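Local coordinates for probable outer membrane protein (PDB 3DWO), which forms a beta-barrel channel of the FadL family in the outer membrane, probably passing long-chain fatty acids or other hydrophobic compounds, at residues A257-T262 and L272-S277. Sequence-based numbering, arbitrary orientation.
With C8E ((hydroxyethyloxy)tri(ethyloxy)octane), chain C.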
# COMPACT_ATOMS: atom_id res chain seq x y z
N ALA A 257 -34.85 10.17 -2.96
CA ALA A 257 -34.20 11.47 -2.78
C ALA A 257 -33.38 11.82 -4.01
O ALA A 257 -33.47 12.93 -4.54
CB ALA A 257 -33.29 11.42 -1.57
N ILE A 258 -32.57 10.88 -4.47
CA ILE A 258 -31.73 11.12 -5.63
C ILE A 258 -32.55 11.41 -6.87
O ILE A 258 -32.29 12.40 -7.57
CB ILE A 258 -30.77 9.92 -5.86
CG1 ILE A 258 -29.63 10.02 -4.84
CG2 ILE A 258 -30.23 9.92 -7.30
CD1 ILE A 258 -28.75 8.80 -4.78
N GLU A 259 -33.55 10.58 -7.15
CA GLU A 259 -34.38 10.82 -8.31
C GLU A 259 -35.15 12.13 -8.12
O GLU A 259 -35.54 12.78 -9.09
CB GLU A 259 -35.37 9.66 -8.52
CG GLU A 259 -34.69 8.33 -8.84
CD GLU A 259 -33.56 8.47 -9.86
OE1 GLU A 259 -33.77 9.14 -10.89
OE2 GLU A 259 -32.47 7.91 -9.62
N GLY A 260 -35.34 12.51 -6.87
CA GLY A 260 -36.06 13.74 -6.58
C GLY A 260 -35.16 14.96 -6.69
O GLY A 260 -35.64 16.09 -6.59
N GLY A 261 -33.87 14.73 -6.87
CA GLY A 261 -32.91 15.82 -6.99
C GLY A 261 -32.66 16.58 -5.70
O GLY A 261 -32.16 17.70 -5.73
N THR A 262 -32.99 15.98 -4.56
CA THR A 262 -32.79 16.68 -3.29
C THR A 262 -31.32 16.86 -2.88
O THR A 262 -30.98 17.85 -2.23
CB THR A 262 -33.59 16.00 -2.15
OG1 THR A 262 -33.36 14.58 -2.16
CG2 THR A 262 -35.08 16.26 -2.32
N LEU A 272 -25.20 14.17 -7.51
CA LEU A 272 -25.17 12.77 -7.12
C LEU A 272 -26.28 11.97 -7.82
O LEU A 272 -27.43 12.40 -7.90
CB LEU A 272 -25.31 12.64 -5.61
CG LEU A 272 -25.22 11.22 -5.05
CD1 LEU A 272 -23.80 10.69 -5.25
CD2 LEU A 272 -25.59 11.21 -3.57
N ARG A 273 -25.92 10.78 -8.31
CA ARG A 273 -26.87 9.92 -9.00
C ARG A 273 -26.78 8.51 -8.42
O ARG A 273 -25.96 8.25 -7.55
CB ARG A 273 -26.56 9.89 -10.50
CG ARG A 273 -26.51 11.28 -11.13
CD ARG A 273 -25.97 11.21 -12.56
NE ARG A 273 -25.85 12.53 -13.17
CZ ARG A 273 -25.35 12.75 -14.38
NH1 ARG A 273 -24.92 11.74 -15.12
NH2 ARG A 273 -25.28 13.99 -14.86
N MET A 274 -27.62 7.60 -8.91
CA MET A 274 -27.59 6.23 -8.41
C MET A 274 -26.37 5.51 -8.95
O MET A 274 -25.97 4.46 -8.44
CB MET A 274 -28.87 5.48 -8.79
CG MET A 274 -30.11 5.93 -8.01
SD MET A 274 -29.85 5.89 -6.21
CE MET A 274 -30.04 4.14 -5.88
N GLY A 275 -25.76 6.08 -9.99
CA GLY A 275 -24.58 5.51 -10.60
C GLY A 275 -24.06 6.43 -11.70
O GLY A 275 -24.85 7.09 -12.36
N ALA A 276 -22.75 6.47 -11.89
CA ALA A 276 -22.17 7.32 -12.92
C ALA A 276 -20.69 7.01 -13.07
O ALA A 276 -20.13 6.27 -12.26
CB ALA A 276 -22.36 8.80 -12.55
N SER A 277 -20.06 7.56 -14.10
CA SER A 277 -18.63 7.34 -14.31
C SER A 277 -17.92 8.13 -13.21
O SER A 277 -18.52 9.01 -12.59
CB SER A 277 -18.22 7.83 -15.70
OG SER A 277 -18.50 9.21 -15.83
C1 C8E C . -20.47 10.83 -1.37
C2 C8E C . -21.22 12.04 -1.07
C3 C8E C . -22.63 11.81 -0.77
C4 C8E C . -23.26 13.11 -0.65
C5 C8E C . -24.63 12.92 -0.12
C6 C8E C . -25.25 14.19 0.13
C7 C8E C . -26.62 13.77 0.37
C8 C8E C . -27.43 14.98 0.58
O9 C8E C . -28.80 15.08 0.92
C10 C8E C . -29.77 14.52 0.05
C11 C8E C . -31.08 14.84 0.70
O12 C8E C . -31.77 13.66 1.12
C13 C8E C . -32.93 13.93 1.95
C14 C8E C . -33.92 12.88 2.53
O15 C8E C . -33.90 11.42 2.58
C16 C8E C . -34.53 10.87 1.41
C17 C8E C . -36.04 10.61 1.54
O18 C8E C . -36.94 10.64 0.41
C19 C8E C . -37.50 11.96 0.17
C20 C8E C . -38.16 12.40 -1.18
O21 C8E C . -38.27 13.80 -1.47
O HOH W 1 -29.79 13.48 -7.53
O HOH W 2 -29.77 8.14 -10.91
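No direct hydrogen bond joins 257-262 to 272-277; two waters make the polar links beside a small apolar patch. One water donates both to I258 O and, at 2.6 Å, to L272 O, tying the helix end to the loop. The other accepts from M274 N and donates to E259 OE2, with its oxygen 3.0 Å from each. I258 reaches across beside the waters: its CG1 branch, extended at chi2 (170°), lays CD1 against M274 SD at 3.4 Å, and CG2 rests on R273 CA at 3.8 Å. M274, bent at chi2 and chi3, crosses the I258 side chain obliquely, and its CG lies 3.5 Å from E259 OE2. I258 CD1 also meets L272 CD2 at 4.2 Å. G261, with positive phi (70°), closes the helix in a Schellman motif, and A257 O accepts from both T262 N and T262 OG1, the hydroxyl approaching from above the carbonyl plane. A C8E detergent runs past both segments, C16 at 3.3 Å from A257 CB and its alkyl tail near L272 CD2. Helix 253-259 thus packs against the lead-in to strand 275-281, where M274 backbone-bonds to L246 as the chain rejoins barrel strand 226-248, whose L246 and Y244 touch I258 and L272.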